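Local coordinates for protein beta-galactosidase (Trichoderma reesei, PDB 3OG2) that probably hydrolyses terminal non-reducing beta-D-galactose residues from beta-D-galactosides, as a family 35 glycoside hydrolase, at residues 281-295 against 336-349. Sequence-based numbering, arbitrary orientation.
With MAN (alpha-D-mannopyranose), chain C; GLC (alpha-D-glucopyranose), chain B.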
loop_
_atom_site.group_PDB
_atom_site.type_symbol
_atom_site.label_atom_id
_atom_site.label_comp_id
_atom_site.label_asym_id
_atom_site.label_seq_id
_atom_site.Cartn_x
_atom_site.Cartn_y
_atom_site.Cartn_z
ATOM N N GLY A 281 -5.193 2.149 7.199
ATOM C CA GLY A 281 -4.419 3.294 6.731
ATOM C C GLY A 281 -4.994 3.908 5.466
ATOM O O GLY A 281 -4.336 4.811 4.910
ATOM N N GLY A 282 -6.118 3.428 4.996
ATOM C CA GLY A 282 -6.747 3.967 3.803
ATOM C C GLY A 282 -7.955 3.089 3.509
ATOM O O GLY A 282 -8.544 2.462 4.416
ATOM N N ALA A 283 -8.291 3.011 2.236
ATOM C CA ALA A 283 -9.398 2.145 1.794
ATOM C C ALA A 283 -9.108 1.690 0.385
ATOM O O ALA A 283 -8.483 2.458 -0.361
ATOM C CB ALA A 283 -10.689 2.938 1.826
ATOM N N PHE A 284 -9.540 0.480 0.016
ATOM C CA PHE A 284 -9.538 0.154 -1.412
ATOM C C PHE A 284 -10.744 0.853 -2.044
ATOM O O PHE A 284 -11.639 1.398 -1.374
ATOM C CB PHE A 284 -9.543 -1.347 -1.614
ATOM C CG PHE A 284 -10.656 -2.150 -0.961
ATOM C CD1 PHE A 284 -11.946 -2.159 -1.501
ATOM C CD2 PHE A 284 -10.449 -2.906 0.185
ATOM C CE1 PHE A 284 -13.012 -2.876 -0.950
ATOM C CE2 PHE A 284 -11.506 -3.637 0.738
ATOM C CZ PHE A 284 -12.768 -3.633 0.180
ATOM N N ASP A 285 -10.794 0.835 -3.378
ATOM C CA ASP A 285 -11.832 1.543 -4.127
ATOM C C ASP A 285 -12.196 0.654 -5.322
ATOM O O ASP A 285 -11.264 0.222 -6.004
ATOM C CB ASP A 285 -11.319 2.907 -4.590
ATOM C CG ASP A 285 -12.399 3.821 -5.143
ATOM O OD1 ASP A 285 -13.516 3.911 -4.556
ATOM O OD2 ASP A 285 -12.178 4.528 -6.155
ATOM N N PRO A 286 -13.429 0.332 -5.579
ATOM C CA PRO A 286 -13.813 -0.535 -6.691
ATOM C C PRO A 286 -13.894 0.220 -8.013
ATOM O O PRO A 286 -13.927 1.457 -8.059
ATOM C CB PRO A 286 -15.254 -0.997 -6.336
ATOM C CG PRO A 286 -15.782 0.211 -5.566
ATOM C CD PRO A 286 -14.619 0.771 -4.758
ATOM N N PHE A 287 -13.943 -0.558 -9.094
ATOM C CA PHE A 287 -14.428 0.053 -10.322
ATOM C C PHE A 287 -15.774 0.769 -10.022
ATOM O O PHE A 287 -16.572 0.248 -9.238
ATOM C CB PHE A 287 -14.611 -1.000 -11.401
ATOM C CG PHE A 287 -13.382 -1.270 -12.236
ATOM C CD1 PHE A 287 -12.974 -0.368 -13.239
ATOM C CD2 PHE A 287 -12.665 -2.451 -12.027
ATOM C CE1 PHE A 287 -11.861 -0.626 -14.033
ATOM C CE2 PHE A 287 -11.544 -2.706 -12.809
ATOM C CZ PHE A 287 -11.150 -1.823 -13.806
ATOM N N GLY A 288 -15.974 1.906 -10.669
ATOM C CA GLY A 288 -17.162 2.747 -10.434
ATOM C C GLY A 288 -17.121 3.396 -9.045
ATOM O O GLY A 288 -18.149 3.906 -8.577
ATOM N N GLY A 289 -15.970 3.439 -8.392
ATOM C CA GLY A 289 -15.814 3.983 -7.055
ATOM C C GLY A 289 -15.643 5.471 -7.052
ATOM O O GLY A 289 -15.961 6.206 -7.993
ATOM N N TRP A 290 -15.115 5.928 -5.921
ATOM C CA TRP A 290 -15.118 7.348 -5.604
ATOM C C TRP A 290 -13.773 8.006 -5.873
ATOM O O TRP A 290 -13.655 9.244 -5.796
ATOM C CB TRP A 290 -15.501 7.621 -4.121
ATOM C CG TRP A 290 -16.914 7.138 -3.947
ATOM C CD1 TRP A 290 -17.237 5.945 -3.348
ATOM C CD2 TRP A 290 -18.119 7.745 -4.364
ATOM N NE1 TRP A 290 -18.610 5.819 -3.374
ATOM C CE2 TRP A 290 -19.166 6.901 -3.985
ATOM C CE3 TRP A 290 -18.424 8.952 -5.013
ATOM C CZ2 TRP A 290 -20.513 7.185 -4.227
ATOM C CZ3 TRP A 290 -19.773 9.243 -5.261
ATOM C CH2 TRP A 290 -20.773 8.365 -4.865
ATOM N N GLY A 291 -12.765 7.229 -6.158
ATOM C CA GLY A 291 -11.403 7.710 -6.366
ATOM C C GLY A 291 -10.639 7.760 -5.054
ATOM O O GLY A 291 -11.207 8.003 -3.985
ATOM N N PHE A 292 -9.334 7.594 -5.120
ATOM C CA PHE A 292 -8.517 7.511 -3.917
ATOM C C PHE A 292 -8.325 8.883 -3.266
ATOM O O PHE A 292 -7.955 8.924 -2.087
ATOM C CB PHE A 292 -7.146 6.853 -4.238
ATOM C CG PHE A 292 -7.332 5.353 -4.351
ATOM C CD1 PHE A 292 -7.825 4.601 -3.287
ATOM C CD2 PHE A 292 -7.004 4.686 -5.550
ATOM C CE1 PHE A 292 -7.985 3.215 -3.420
ATOM C CE2 PHE A 292 -7.143 3.316 -5.636
ATOM C CZ PHE A 292 -7.609 2.542 -4.588
ATOM N N GLU A 293 -8.564 10.000 -3.984
ATOM C CA GLU A 293 -8.518 11.268 -3.276
ATOM C C GLU A 293 -9.627 11.315 -2.229
ATOM O O GLU A 293 -9.362 11.769 -1.094
ATOM C CB GLU A 293 -8.707 12.449 -4.234
ATOM C CG GLU A 293 -7.439 12.853 -4.947
ATOM C CD GLU A 293 -6.325 13.175 -3.937
ATOM O OE1 GLU A 293 -6.408 14.125 -3.115
ATOM O OE2 GLU A 293 -5.344 12.408 -3.931
ATOM N N GLN A 294 -10.830 10.872 -2.571
ATOM C CA GLN A 294 -11.952 10.833 -1.612
ATOM C C GLN A 294 -11.657 9.809 -0.511
ATOM O O GLN A 294 -11.901 10.032 0.695
ATOM C CB GLN A 294 -13.260 10.579 -2.369
ATOM C CG GLN A 294 -14.342 11.492 -1.807
ATOM C CD GLN A 294 -15.599 11.486 -2.623
ATOM O OE1 GLN A 294 -15.650 12.163 -3.641
ATOM N NE2 GLN A 294 -16.616 10.738 -2.186
ATOM N N CYS A 295 -11.037 8.658 -0.866
ATOM C CA CYS A 295 -10.645 7.769 0.238
ATOM C C CYS A 295 -9.619 8.373 1.193
ATOM O O CYS A 295 -9.676 8.125 2.402
ATOM C CB CYS A 295 -10.116 6.454 -0.345
ATOM S SG CYS A 295 -11.329 5.501 -1.276
ATOM N N PRO A 336 -10.800 -8.204 -9.367
ATOM C CA PRO A 336 -11.874 -7.443 -9.978
ATOM C C PRO A 336 -12.515 -6.397 -9.082
ATOM O O PRO A 336 -13.175 -5.501 -9.619
ATOM C CB PRO A 336 -12.961 -8.490 -10.285
ATOM C CG PRO A 336 -12.139 -9.760 -10.468
ATOM C CD PRO A 336 -11.084 -9.648 -9.395
ATOM N N GLY A 337 -12.340 -6.510 -7.768
ATOM C CA GLY A 337 -12.919 -5.541 -6.826
ATOM C C GLY A 337 -12.166 -4.233 -6.720
ATOM O O GLY A 337 -12.534 -3.401 -5.850
ATOM N N GLY A 338 -11.122 -4.080 -7.525
ATOM C CA GLY A 338 -10.346 -2.855 -7.616
ATOM C C GLY A 338 -9.959 -2.648 -9.074
ATOM O O GLY A 338 -10.255 -3.457 -9.942
ATOM N N TYR A 339 -9.284 -1.524 -9.296
ATOM C CA TYR A 339 -8.849 -1.132 -10.636
ATOM C C TYR A 339 -7.346 -0.981 -10.624
ATOM O O TYR A 339 -6.666 -1.613 -9.815
ATOM C CB TYR A 339 -9.676 0.063 -11.124
ATOM C CG TYR A 339 -9.765 1.218 -10.176
ATOM C CD1 TYR A 339 -10.826 1.316 -9.224
ATOM C CD2 TYR A 339 -8.790 2.239 -10.206
ATOM C CE1 TYR A 339 -10.873 2.409 -8.352
ATOM C CE2 TYR A 339 -8.867 3.309 -9.323
ATOM C CZ TYR A 339 -9.910 3.376 -8.404
ATOM O OH TYR A 339 -9.976 4.450 -7.553
ATOM N N THR A 340 -6.759 -0.218 -11.565
ATOM C CA THR A 340 -5.290 -0.256 -11.659
ATOM C C THR A 340 -4.631 0.357 -10.449
ATOM O O THR A 340 -3.669 -0.185 -9.899
ATOM C CB THR A 340 -4.798 0.496 -12.912
ATOM O OG1 THR A 340 -5.501 -0.004 -14.034
ATOM C CG2 THR A 340 -3.315 0.186 -13.082
ATOM N N SER A 341 -5.084 1.520 -10.001
ATOM C CA SER A 341 -4.410 2.139 -8.886
ATOM C C SER A 341 -4.581 1.348 -7.594
ATOM O O SER A 341 -5.664 0.864 -7.273
ATOM C CB SER A 341 -5.032 3.558 -8.712
ATOM O OG SER A 341 -4.401 4.222 -7.585
ATOM N N TYR A 342 -3.523 1.305 -6.769
ATOM C CA TYR A 342 -3.671 0.852 -5.372
ATOM C C TYR A 342 -3.138 1.975 -4.464
ATOM O O TYR A 342 -2.538 1.747 -3.425
ATOM C CB TYR A 342 -2.921 -0.424 -5.082
ATOM C CG TYR A 342 -3.464 -1.250 -3.914
ATOM C CD1 TYR A 342 -4.812 -1.628 -3.804
ATOM C CD2 TYR A 342 -2.594 -1.635 -2.901
ATOM C CE1 TYR A 342 -5.273 -2.387 -2.716
ATOM C CE2 TYR A 342 -3.039 -2.426 -1.804
ATOM C CZ TYR A 342 -4.386 -2.764 -1.751
ATOM O OH TYR A 342 -4.750 -3.545 -0.685
ATOM N N ASP A 343 -3.433 3.245 -4.834
ATOM C CA ASP A 343 -2.987 4.343 -3.984
ATOM C C ASP A 343 -3.516 4.184 -2.549
ATOM O O ASP A 343 -2.797 4.509 -1.602
ATOM C CB ASP A 343 -3.481 5.666 -4.556
ATOM C CG ASP A 343 -3.180 6.863 -3.675
ATOM O OD1 ASP A 343 -2.089 7.480 -3.872
ATOM O OD2 ASP A 343 -4.003 7.161 -2.780
ATOM N N TYR A 344 -4.740 3.687 -2.444
ATOM C CA TYR A 344 -5.306 3.296 -1.113
ATOM C C TYR A 344 -5.656 4.518 -0.297
ATOM O O TYR A 344 -6.098 4.344 0.850
ATOM C CB TYR A 344 -4.387 2.324 -0.348
ATOM C CG TYR A 344 -5.117 1.326 0.521
ATOM C CD1 TYR A 344 -5.716 0.178 -0.032
ATOM C CD2 TYR A 344 -5.192 1.535 1.908
ATOM C CE1 TYR A 344 -6.383 -0.736 0.786
ATOM C CE2 TYR A 344 -5.861 0.627 2.730
ATOM C CZ TYR A 344 -6.436 -0.485 2.151
ATOM O OH TYR A 344 -7.109 -1.368 2.990
ATOM N N GLY A 345 -5.460 5.746 -0.792
ATOM C CA GLY A 345 -5.579 6.901 0.100
ATOM C C GLY A 345 -4.490 6.896 1.189
ATOM O O GLY A 345 -4.684 7.583 2.197
ATOM N N ALA A 346 -3.383 6.183 0.990
ATOM C CA ALA A 346 -2.374 5.969 2.029
ATOM C C ALA A 346 -1.560 7.235 2.299
ATOM O O ALA A 346 -1.561 8.207 1.542
ATOM C CB ALA A 346 -1.428 4.851 1.597
ATOM N N SER A 347 -0.843 7.177 3.418
ATOM C CA SER A 347 0.030 8.316 3.809
ATOM C C SER A 347 1.123 8.577 2.797
ATOM O O SER A 347 1.513 9.743 2.691
ATOM C CB SER A 347 0.652 8.091 5.178
ATOM O OG SER A 347 1.395 6.896 5.227
ATOM N N ILE A 348 1.598 7.567 2.087
ATOM C CA ILE A 348 2.510 7.779 0.958
ATOM C C ILE A 348 1.727 7.492 -0.320
ATOM O O ILE A 348 1.165 6.400 -0.431
ATOM C CB ILE A 348 3.735 6.868 1.064
ATOM C CG1 ILE A 348 4.430 7.031 2.427
ATOM C CG2 ILE A 348 4.657 7.122 -0.102
ATOM C CD1 ILE A 348 5.587 6.073 2.695
ATOM N N ARG A 349 1.648 8.479 -1.215
ATOM C CA ARG A 349 0.835 8.312 -2.409
ATOM C C ARG A 349 1.438 7.248 -3.334
ATOM O O ARG A 349 2.630 6.871 -3.220
ATOM C CB ARG A 349 0.827 9.603 -3.203
ATOM C CG ARG A 349 0.064 10.754 -2.523
ATOM C CD ARG A 349 0.125 11.935 -3.484
ATOM N NE ARG A 349 -0.475 13.160 -2.938
ATOM C CZ ARG A 349 -1.747 13.450 -3.038
ATOM N NH1 ARG A 349 -2.620 12.627 -3.650
ATOM N NH2 ARG A 349 -2.176 14.612 -2.522
HETATM C C1 MAN C . -22.757 0.940 -5.167
HETATM C C2 MAN C . -22.701 0.643 -3.667
HETATM C C3 MAN C . -22.343 1.944 -2.926
HETATM C C4 MAN C . -21.029 2.530 -3.470
HETATM C C5 MAN C . -21.176 2.764 -4.974
HETATM C C6 MAN C . -19.846 3.229 -5.583
HETATM O O2 MAN C . -21.672 -0.313 -3.483
HETATM O O3 MAN C . -22.235 1.712 -1.530
HETATM O O4 MAN C . -20.801 3.783 -2.830
HETATM O O5 MAN C . -21.546 1.513 -5.602
HETATM O O6 MAN C . -18.826 2.268 -5.360
HETATM C C1 GLC B . -17.311 -3.007 -3.190
HETATM C C2 GLC B . -16.749 -4.199 -2.460
HETATM C C3 GLC B . -17.121 -4.300 -0.998
HETATM C C4 GLC B . -16.904 -2.950 -0.320
HETATM C C5 GLC B . -17.546 -1.788 -1.068
HETATM C C6 GLC B . -17.036 -0.434 -0.564
HETATM O O2 GLC B . -16.898 -5.364 -3.211
HETATM O O3 GLC B . -16.208 -5.240 -0.417
HETATM O O4 GLC B . -17.219 -2.973 1.034
HETATM O O5 GLC B . -17.241 -1.818 -2.465
HETATM O O6 GLC B . -18.112 0.495 -0.664
HETATM O O HOH W 1 -1.072 5.207 5.475
HETATM O O HOH W 2 -8.400 0.026 -7.015
HETATM O O HOH W 3 -14.621 -3.271 -8.776
HETATM O O HOH W 4 -8.546 6.785 -7.889
#
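Asp285 and Tyr339 join two long loops in a buried aromatic and polar contact of the TIM-barrel domain. Residues 281-295 follow strand 275-280 and run into helix 292-298; residues 336-349 lie between strand 318-321 and helix 357-370. Tyr339 OH donates to the anti lone pair of Asp285 OD2 at 2.6 Å, with ring and carboxylate planes steeply inclined at 79°. OD2 also accepts from Gly291 N, above the carboxylate plane, while OD1 takes Trp290 N on its syn side, so three donors hold the group. Replacing Asp285 by an alanine is likely to leave the Tyr339 hydroxyl and the Trp290 and Gly291 N-H groups without this acceptor.

The Tyr339 ring turns its edge to the face of Phe287, and Tyr339 CB sits over the centre of that face, 3.6 Å from the centroid. Phe292 has CG anti to its carbonyl carbon (chi1 -78°), which lays one ring face against Tyr344 N, 3.3 Å from Phe292 CD1. Ala283 N donates to Tyr344 O at 2.9 Å, and the Tyr344 ring lies flat against the Ala283 backbone. Water 2 bridges Asp285 O, Tyr339 N and Ser341 O. Farther along, Arg349 NH1 meets Glu293 OE2 in a 2.7 Å salt bridge; Arg356 is a second partner of this carboxylate.

Tyr342 OH is hydrogen-bonded to Glu122, a galactose-binding residue. Phe287, Phe292 and Tyr339 form an aromatic cluster between loops that follow neighbouring parallel strands of a TIM barrel.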